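ORF14 (Streptomyces clavuligerus, PDB 2WPX) binds acetyl-CoA through its N-terminal half and is probably a tandem GNAT acyltransferase of the clavulanic acid biosynthesis pathway. Local coordinates at residues Y180-W185 with T282-A287; V302-A307 with A315-L320; T252-T257 with L286-Y291. All blocks are in the same frame, centred on the assembly; numbering follows the deposited sequence.

How the contacts relate
All three contacts belong to the second GNAT unit of the chain, away from the acetyl-CoA held by residues between 90 and 145. Contacts 1 and 3 share helix 280-295 and also Leu286 and Ala287; their centres lie about 10 Å apart. In contact 1 the helix meets the outermost strand, 180-185, and one turn further on, in contact 3, it meets strand 247-256, two strands inward. Contact 2 follows both along the chain, its centre about 16 Å from that of contact 1 and 13 Å from that of contact 3. It pairs strand 301-307 with helix 311-319. Helix 280-295 packs on that helix through Lys285, so the contacts join one helical layer to the unit's strands.

Contact 1 of 3, residues Y180-W185 with T282-A287; sequences YSLVTW and TLLKLA
Leu182 meets Leu283, Leu284 and Ala287 where the first strand of the C-terminal GNAT domain passes over helix 280-295, which in this fold follows the fourth strand and packs on the sheet. The short segments run roughly the same way, their axes 37° apart and 10.4 Å at the closest approach, and the contact across them is entirely apolar. Leu182 points its side chain at the helix, with CG anti to its own carbonyl carbon (chi1 -77°), and both its methyls find partners there. CD2 reaches Leu283 CD2 tip to tip at 3.8 Å and touches Leu284 CD2 at 4.1 Å, the latter side chain sliding past in the opposite direction. CD1 meets Leu283 CD1, also at 4.1 Å, and Ala287. Leucine suits such a place because its forked end can fill two sites at once, while the small Ala287, one turn after Leu283, lets the strand's leucine settle close to the helix.

Polar interactions keep the strand in position from outside the pair. Backbone hydrogen bonds tie Ser181, Val183 and Trp185 to Val241, Gly239 and His237 of strand 234-242, with Ser181 OG also bonded to Asp243 and Tyr180 OH to His275. Thr238 of the same neighbouring strand touches both Leu182 and Leu284. Within the pair, Leu182 CD1 rests 3.9 Å from Ala287 CB.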
loop_
_atom_site.group_PDB
_atom_site.type_symbol
_atom_site.label_atom_id
_atom_site.label_comp_id
_atom_site.label_asym_id
_atom_site.label_seq_id
_atom_site.Cartn_x
_atom_site.Cartn_y
_atom_site.Cartn_z
ATOM N N TYR A 180 -5.181 31.171 -2.845
ATOM C CA TYR A 180 -4.336 29.936 -2.899
ATOM C C TYR A 180 -3.298 29.881 -4.015
ATOM O O TYR A 180 -3.446 30.542 -5.007
ATOM C CB TYR A 180 -5.198 28.670 -2.933
ATOM C CG TYR A 180 -6.079 28.563 -1.711
ATOM C CD1 TYR A 180 -7.326 29.205 -1.666
ATOM C CD2 TYR A 180 -5.647 27.856 -0.583
ATOM C CE1 TYR A 180 -8.125 29.129 -0.537
ATOM C CE2 TYR A 180 -6.420 27.786 0.545
ATOM C CZ TYR A 180 -7.664 28.422 0.563
ATOM O OH TYR A 180 -8.446 28.316 1.688
ATOM N N SER A 181 -2.235 29.102 -3.852
ATOM C CA SER A 181 -1.460 28.754 -5.043
ATOM C C SER A 181 -1.000 27.318 -5.055
ATOM O O SER A 181 -0.735 26.719 -4.014
ATOM C CB SER A 181 -0.301 29.705 -5.257
ATOM O OG SER A 181 0.319 29.894 -4.034
ATOM N N LEU A 182 -0.897 26.771 -6.257
ATOM C CA LEU A 182 -0.476 25.393 -6.452
ATOM C C LEU A 182 1.025 25.313 -6.432
ATOM O O LEU A 182 1.670 26.112 -7.087
ATOM C CB LEU A 182 -0.939 24.962 -7.819
ATOM C CG LEU A 182 -2.423 24.693 -7.690
ATOM C CD1 LEU A 182 -2.845 23.958 -8.931
ATOM C CD2 LEU A 182 -2.679 23.794 -6.470
ATOM N N VAL A 183 1.579 24.364 -5.687
ATOM C CA VAL A 183 3.017 23.997 -5.831
ATOM C C VAL A 183 3.170 22.479 -6.162
ATOM O O VAL A 183 2.299 21.643 -5.800
ATOM C CB VAL A 183 3.822 24.381 -4.535
ATOM C CG1 VAL A 183 3.411 23.477 -3.353
ATOM C CG2 VAL A 183 5.340 24.308 -4.738
ATOM N N THR A 184 4.263 22.112 -6.830
ATOM C CA THR A 184 4.543 20.706 -7.196
ATOM C C THR A 184 5.970 20.371 -6.833
ATOM O O THR A 184 6.851 21.245 -6.849
ATOM C CB THR A 184 4.391 20.426 -8.728
ATOM O OG1 THR A 184 5.357 21.213 -9.470
ATOM C CG2 THR A 184 2.980 20.753 -9.202
ATOM N N TRP A 185 6.215 19.108 -6.520
ATOM C CA TRP A 185 7.582 18.612 -6.336
ATOM C C TRP A 185 7.634 17.077 -6.552
ATOM O O TRP A 185 6.600 16.397 -6.440
ATOM C CB TRP A 185 8.076 18.985 -4.946
ATOM C CG TRP A 185 7.381 18.325 -3.831
ATOM C CD1 TRP A 185 7.612 17.079 -3.353
ATOM C CD2 TRP A 185 6.353 18.880 -2.998
ATOM N NE1 TRP A 185 6.834 16.822 -2.264
ATOM C CE2 TRP A 185 6.043 17.909 -2.024
ATOM C CE3 TRP A 185 5.677 20.104 -2.974
ATOM C CZ2 TRP A 185 5.073 18.109 -1.053
ATOM C CZ3 TRP A 185 4.724 20.308 -2.007
ATOM C CH2 TRP A 185 4.428 19.307 -1.053
ATOM N N THR A 282 -10.419 17.917 -5.164
ATOM C CA THR A 282 -10.564 17.792 -6.605
ATOM C C THR A 282 -9.455 18.538 -7.345
ATOM O O THR A 282 -8.873 18.026 -8.261
ATOM C CB THR A 282 -11.953 18.259 -7.058
ATOM O OG1 THR A 282 -12.933 17.417 -6.424
ATOM C CG2 THR A 282 -12.099 18.096 -8.559
ATOM N N LEU A 283 -9.151 19.757 -6.938
ATOM C CA LEU A 283 -8.166 20.530 -7.673
ATOM C C LEU A 283 -6.824 19.829 -7.574
ATOM O O LEU A 283 -6.145 19.654 -8.554
ATOM C CB LEU A 283 -8.033 21.937 -7.091
ATOM C CG LEU A 283 -6.755 22.664 -7.519
ATOM C CD1 LEU A 283 -6.847 23.093 -8.972
ATOM C CD2 LEU A 283 -6.508 23.851 -6.616
ATOM N N LEU A 284 -6.447 19.439 -6.359
ATOM C CA LEU A 284 -5.217 18.733 -6.104
ATOM C C LEU A 284 -5.075 17.400 -6.923
ATOM O O LEU A 284 -4.059 17.180 -7.564
ATOM C CB LEU A 284 -5.043 18.532 -4.588
ATOM C CG LEU A 284 -4.579 19.786 -3.835
ATOM C CD1 LEU A 284 -4.493 19.490 -2.351
ATOM C CD2 LEU A 284 -3.212 20.342 -4.330
ATOM N N LYS A 285 -6.083 16.540 -6.938
ATOM C CA LYS A 285 -5.937 15.278 -7.694
ATOM C C LYS A 285 -5.785 15.490 -9.176
ATOM O O LYS A 285 -4.978 14.802 -9.824
ATOM C CB LYS A 285 -7.082 14.298 -7.444
ATOM C CG LYS A 285 -7.108 13.774 -6.061
ATOM C CD LYS A 285 -8.407 13.035 -5.897
ATOM C CE LYS A 285 -8.228 11.805 -5.027
ATOM N NZ LYS A 285 -8.354 12.312 -3.676
ATOM N N LEU A 286 -6.541 16.459 -9.712
ATOM C CA LEU A 286 -6.509 16.712 -11.138
ATOM C C LEU A 286 -5.224 17.398 -11.519
ATOM O O LEU A 286 -4.626 17.032 -12.534
ATOM C CB LEU A 286 -7.693 17.532 -11.592
ATOM C CG LEU A 286 -8.950 16.692 -11.709
ATOM C CD1 LEU A 286 -10.068 17.681 -11.855
ATOM C CD2 LEU A 286 -8.894 15.776 -12.928
ATOM N N ALA A 287 -4.775 18.372 -10.725
ATOM C CA ALA A 287 -3.489 19.010 -11.043
ATOM C C ALA A 287 -2.352 17.996 -10.910
ATOM O O ALA A 287 -1.470 17.962 -11.755
ATOM C CB ALA A 287 -3.215 20.272 -10.109
#

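Contact 2 of 3, residues V302-A307 with A315-L320; sequences VETANA and AVNAAL
Asn306 and Asn317 each set CG anti to their own carbonyl carbon (chi1 -66° and -80°), which sends their amides toward each other from strand and helix. The two planes are nearly coplanar, and Asn317 ND2 lies 2.8 Å from Asn306 OD1. This hydrogen bond is weak, for the angle at the hydrogen is only 127°. Asn306 OD1 also accepts from Gln159 NE2 of strand 149-162, so two amide nitrogens converge on one oxygen.

The second use of Asn317 ND2 is a water, to which it donates at 2.8 Å. That water in turn donates to Thr304 OG1 at 2.7 Å and so bridges the helix to the strand. Thr304 OG1 is bonded as well to the carbonyl oxygen of Gln266, on strand 263-271, while its methyl CG2 faces Asn317 ND2 at 3.9 Å. Threonine fits here by offering a hydroxyl to the strand and water and a methyl to the helix. Asparagine fits at 317 because its amide nitrogen carries two hydrogens, which serve Asn306 and the water. In this way Thr304 OG1, Asn306 OD1 and Asn317 ND2 are all matched with partners. A strand followed by a short helix packed back against it is characteristic of the GNAT fold, whose fifth strand and fourth helix these correspond to.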
loop_
_atom_site.group_PDB
_atom_site.type_symbol
_atom_site.label_atom_id
_atom_site.label_comp_id
_atom_site.label_asym_id
_atom_site.label_seq_id
_atom_site.Cartn_x
_atom_site.Cartn_y
_atom_site.Cartn_z
ATOM N N VAL A 302 -4.737 3.694 -12.796
ATOM C CA VAL A 302 -4.336 4.331 -11.568
ATOM C C VAL A 302 -5.147 3.723 -10.451
ATOM O O VAL A 302 -6.360 3.575 -10.550
ATOM C CB VAL A 302 -4.549 5.850 -11.644
ATOM C CG1 VAL A 302 -4.088 6.523 -10.338
ATOM C CG2 VAL A 302 -3.824 6.411 -12.831
ATOM N N GLU A 303 -4.484 3.274 -9.408
ATOM C CA GLU A 303 -5.210 2.698 -8.299
ATOM C C GLU A 303 -5.089 3.605 -7.062
ATOM O O GLU A 303 -4.121 4.396 -6.919
ATOM C CB GLU A 303 -4.681 1.289 -7.982
ATOM C CG GLU A 303 -3.372 1.294 -7.218
ATOM C CD GLU A 303 -2.839 -0.127 -6.957
ATOM O OE1 GLU A 303 -3.389 -0.826 -6.090
ATOM O OE2 GLU A 303 -1.871 -0.531 -7.628
ATOM N N THR A 304 -6.068 3.477 -6.170
ATOM C CA THR A 304 -6.026 4.160 -4.907
ATOM C C THR A 304 -6.890 3.389 -3.881
ATOM O O THR A 304 -7.577 2.418 -4.270
ATOM C CB THR A 304 -6.565 5.620 -5.074
ATOM O OG1 THR A 304 -6.084 6.460 -4.007
ATOM C CG2 THR A 304 -8.110 5.632 -5.155
ATOM N N ALA A 305 -6.862 3.810 -2.605
ATOM C CA ALA A 305 -7.670 3.160 -1.572
ATOM C C ALA A 305 -8.029 4.131 -0.482
ATOM O O ALA A 305 -7.169 4.843 0.029
ATOM C CB ALA A 305 -6.910 1.958 -0.924
ATOM N N ASN A 306 -9.301 4.108 -0.108
ATOM C CA ASN A 306 -9.822 4.877 1.016
ATOM C C ASN A 306 -10.430 3.989 2.052
ATOM O O ASN A 306 -11.043 2.964 1.726
ATOM C CB ASN A 306 -10.923 5.779 0.527
ATOM C CG ASN A 306 -10.411 6.789 -0.382
ATOM O OD1 ASN A 306 -10.681 6.774 -1.586
ATOM N ND2 ASN A 306 -9.612 7.698 0.170
ATOM N N ALA A 307 -10.318 4.402 3.304
ATOM C CA ALA A 307 -11.172 3.809 4.305
ATOM C C ALA A 307 -12.623 4.032 3.868
ATOM O O ALA A 307 -13.012 5.142 3.460
ATOM C CB ALA A 307 -10.923 4.413 5.654
ATOM N N ALA A 315 -16.188 10.585 -2.487
ATOM C CA ALA A 315 -16.970 11.440 -3.384
ATOM C C ALA A 315 -16.056 12.137 -4.389
ATOM O O ALA A 315 -16.341 12.208 -5.574
ATOM C CB ALA A 315 -17.747 12.424 -2.575
ATOM N N VAL A 316 -14.902 12.595 -3.942
ATOM C CA VAL A 316 -13.948 13.136 -4.900
ATOM C C VAL A 316 -13.390 12.143 -5.906
ATOM O O VAL A 316 -13.260 12.472 -7.094
ATOM C CB VAL A 316 -12.822 13.847 -4.206
ATOM C CG1 VAL A 316 -11.794 14.302 -5.237
ATOM C CG2 VAL A 316 -13.411 15.083 -3.486
ATOM N N ASN A 317 -13.064 10.939 -5.462
ATOM C CA ASN A 317 -12.433 9.960 -6.329
ATOM C C ASN A 317 -13.414 9.511 -7.411
ATOM O O ASN A 317 -13.049 9.485 -8.587
ATOM C CB ASN A 317 -11.869 8.758 -5.516
ATOM C CG ASN A 317 -10.544 9.075 -4.878
ATOM O OD1 ASN A 317 -9.787 9.891 -5.412
ATOM N ND2 ASN A 317 -10.268 8.483 -3.701
ATOM N N ALA A 318 -14.663 9.251 -6.997
ATOM C CA ALA A 318 -15.753 8.855 -7.888
ATOM C C ALA A 318 -16.026 9.874 -8.974
ATOM O O ALA A 318 -16.091 9.510 -10.168
ATOM C CB ALA A 318 -17.071 8.559 -7.083
ATOM N N ALA A 319 -16.174 11.144 -8.590
ATOM C CA ALA A 319 -16.343 12.241 -9.602
ATOM C C ALA A 319 -15.249 12.141 -10.627
ATOM O O ALA A 319 -15.413 12.578 -11.742
ATOM C CB ALA A 319 -16.260 13.648 -8.948
ATOM N N LEU A 320 -14.105 11.612 -10.241
ATOM C CA LEU A 320 -12.962 11.664 -11.152
ATOM C C LEU A 320 -12.896 10.406 -12.037
ATOM O O LEU A 320 -11.974 10.265 -12.826
ATOM C CB LEU A 320 -11.651 11.776 -10.362
ATOM C CG LEU A 320 -11.074 13.175 -10.086
ATOM C CD1 LEU A 320 -12.130 13.987 -9.400
ATOM C CD2 LEU A 320 -9.828 13.098 -9.242
HETATM O O HOH W 1 -7.643 8.227 -2.710
#

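Contact 3 of 3, residues T252-T257 with L286-Y291; sequences TSVSKT and LANLEY
The flat amide of Asn288 meets Thr252 and Val254, which approach it from opposite sides of its plane. Thr252 CG2 lies over one face, 3.9 Å from Asn288 CG, and still nearer, at 3.6 Å, to Asn288 CB. Val254 CG2 is on the other side of the plane but set off beyond the far end of the amide, the end that also nears the backbone at Ser253 and Val254. The amide is probably turned over in the model, so the identity of its oxygen and nitrogen is uncertain. Its remaining terminal atom lies at the edge of the Tyr291 ring, in the ring plane.

Asn288 takes a first torsion off the staggered positions (chi1 -148°), which carries its amide toward the strand. A short polar side chain suits this buried place, since it spans the distance from helix to strand and brings a polar group close to the strand backbone. Thr252 turns OG1 anti to its backbone N (chi1 -173°); the hydroxyl bonds to Thr269 OG1 of the adjacent strand, and the methyl is left for the helix.

Helix 280-295 runs nearly along the strand, inclined by 30°, with the segment axes 8.5 Å apart at the closest approach. Strand 247-256 is held between strands 234-242 and 263-271, bonding through Val254 to Tyr236 and through Ser253 to Gly267, while Tyr291 touches Thr184 of strand 180-185.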
loop_
_atom_site.group_PDB
_atom_site.type_symbol
_atom_site.label_atom_id
_atom_site.label_comp_id
_atom_site.label_asym_id
_atom_site.label_seq_id
_atom_site.Cartn_x
_atom_site.Cartn_y
_atom_site.Cartn_z
ATOM N N THR A 252 -1.183 16.077 -2.080
ATOM C CA THR A 252 -1.530 14.821 -2.644
ATOM C C THR A 252 -0.303 14.246 -3.351
ATOM O O THR A 252 0.638 14.972 -3.636
ATOM C CB THR A 252 -2.709 14.996 -3.639
ATOM O OG1 THR A 252 -3.161 13.715 -4.067
ATOM C CG2 THR A 252 -2.288 15.780 -4.856
ATOM N N SER A 253 -0.302 12.949 -3.627
ATOM C CA SER A 253 0.833 12.296 -4.297
ATOM C C SER A 253 0.432 11.082 -5.142
ATOM O O SER A 253 -0.530 10.376 -4.816
ATOM C CB SER A 253 1.825 11.791 -3.249
ATOM O OG SER A 253 1.105 11.000 -2.336
ATOM N N VAL A 254 1.206 10.871 -6.212
ATOM C CA VAL A 254 1.272 9.631 -6.959
ATOM C C VAL A 254 2.703 8.990 -6.815
ATOM O O VAL A 254 3.762 9.682 -6.773
ATOM C CB VAL A 254 0.879 9.821 -8.455
ATOM C CG1 VAL A 254 1.034 8.535 -9.238
ATOM C CG2 VAL A 254 -0.593 10.265 -8.572
ATOM N N SER A 255 2.710 7.664 -6.772
ATOM C CA SER A 255 3.908 6.892 -6.635
ATOM C C SER A 255 3.958 6.053 -7.911
ATOM O O SER A 255 2.935 5.573 -8.393
ATOM C CB SER A 255 3.734 6.024 -5.364
ATOM O OG SER A 255 4.782 5.127 -5.206
ATOM N N LYS A 256 5.129 5.885 -8.495
ATOM C CA LYS A 256 5.231 5.150 -9.774
ATOM C C LYS A 256 6.434 4.227 -9.650
ATOM O O LYS A 256 7.500 4.697 -9.304
ATOM C CB LYS A 256 5.488 6.138 -10.905
ATOM C CG LYS A 256 5.930 5.518 -12.217
ATOM C CD LYS A 256 4.650 5.236 -13.053
ATOM C CE LYS A 256 4.795 4.008 -13.998
ATOM N NZ LYS A 256 5.224 2.757 -13.243
ATOM N N THR A 257 6.257 2.926 -9.911
ATOM C CA THR A 257 7.374 1.938 -9.912
ATOM C C THR A 257 8.258 2.016 -11.184
ATOM O O THR A 257 7.878 2.602 -12.213
ATOM C CB THR A 257 6.904 0.485 -9.643
ATOM O OG1 THR A 257 5.936 0.116 -10.619
ATOM C CG2 THR A 257 6.248 0.308 -8.294
ATOM N N LEU A 286 -6.541 16.459 -9.712
ATOM C CA LEU A 286 -6.509 16.712 -11.138
ATOM C C LEU A 286 -5.224 17.398 -11.519
ATOM O O LEU A 286 -4.626 17.032 -12.534
ATOM C CB LEU A 286 -7.693 17.532 -11.592
ATOM C CG LEU A 286 -8.950 16.692 -11.709
ATOM C CD1 LEU A 286 -10.068 17.681 -11.855
ATOM C CD2 LEU A 286 -8.894 15.776 -12.928
ATOM N N ALA A 287 -4.775 18.372 -10.725
ATOM C CA ALA A 287 -3.489 19.010 -11.043
ATOM C C ALA A 287 -2.352 17.996 -10.910
ATOM O O ALA A 287 -1.470 17.962 -11.755
ATOM C CB ALA A 287 -3.215 20.272 -10.109
ATOM N N ASN A 288 -2.354 17.183 -9.848
ATOM C CA ASN A 288 -1.295 16.158 -9.705
ATOM C C ASN A 288 -1.330 15.085 -10.804
ATOM O O ASN A 288 -0.289 14.606 -11.226
ATOM C CB ASN A 288 -1.342 15.470 -8.346
ATOM C CG ASN A 288 0.057 15.038 -7.854
ATOM O OD1 ASN A 288 0.210 13.959 -7.256
ATOM N ND2 ASN A 288 1.075 15.881 -8.098
ATOM N N LEU A 289 -2.521 14.690 -11.242
ATOM C CA LEU A 289 -2.601 13.722 -12.319
ATOM C C LEU A 289 -2.006 14.331 -13.593
ATOM O O LEU A 289 -1.250 13.705 -14.314
ATOM C CB LEU A 289 -4.029 13.240 -12.545
ATOM C CG LEU A 289 -4.215 12.138 -13.627
ATOM C CD1 LEU A 289 -3.547 10.886 -13.194
ATOM C CD2 LEU A 289 -5.686 11.849 -13.987
ATOM N N GLU A 290 -2.306 15.580 -13.856
ATOM C CA GLU A 290 -1.811 16.143 -15.068
ATOM C C GLU A 290 -0.289 16.172 -15.020
ATOM O O GLU A 290 0.388 16.017 -16.053
ATOM C CB GLU A 290 -2.355 17.544 -15.228
ATOM C CG GLU A 290 -1.968 18.197 -16.526
ATOM C CD GLU A 290 -2.349 19.683 -16.506
ATOM O OE1 GLU A 290 -2.015 20.407 -15.553
ATOM O OE2 GLU A 290 -3.019 20.123 -17.432
ATOM N N TYR A 291 0.227 16.434 -13.822
ATOM C CA TYR A 291 1.625 16.555 -13.581
ATOM C C TYR A 291 2.295 15.158 -13.796
ATOM O O TYR A 291 3.282 15.048 -14.504
ATOM C CB TYR A 291 1.828 17.154 -12.190
ATOM C CG TYR A 291 3.253 17.147 -11.712
ATOM C CD1 TYR A 291 4.307 17.403 -12.572
ATOM C CD2 TYR A 291 3.554 16.859 -10.401
ATOM C CE1 TYR A 291 5.638 17.406 -12.099
ATOM C CE2 TYR A 291 4.833 16.862 -9.944
ATOM C CZ TYR A 291 5.864 17.130 -10.779
ATOM O OH TYR A 291 7.134 17.109 -10.273
#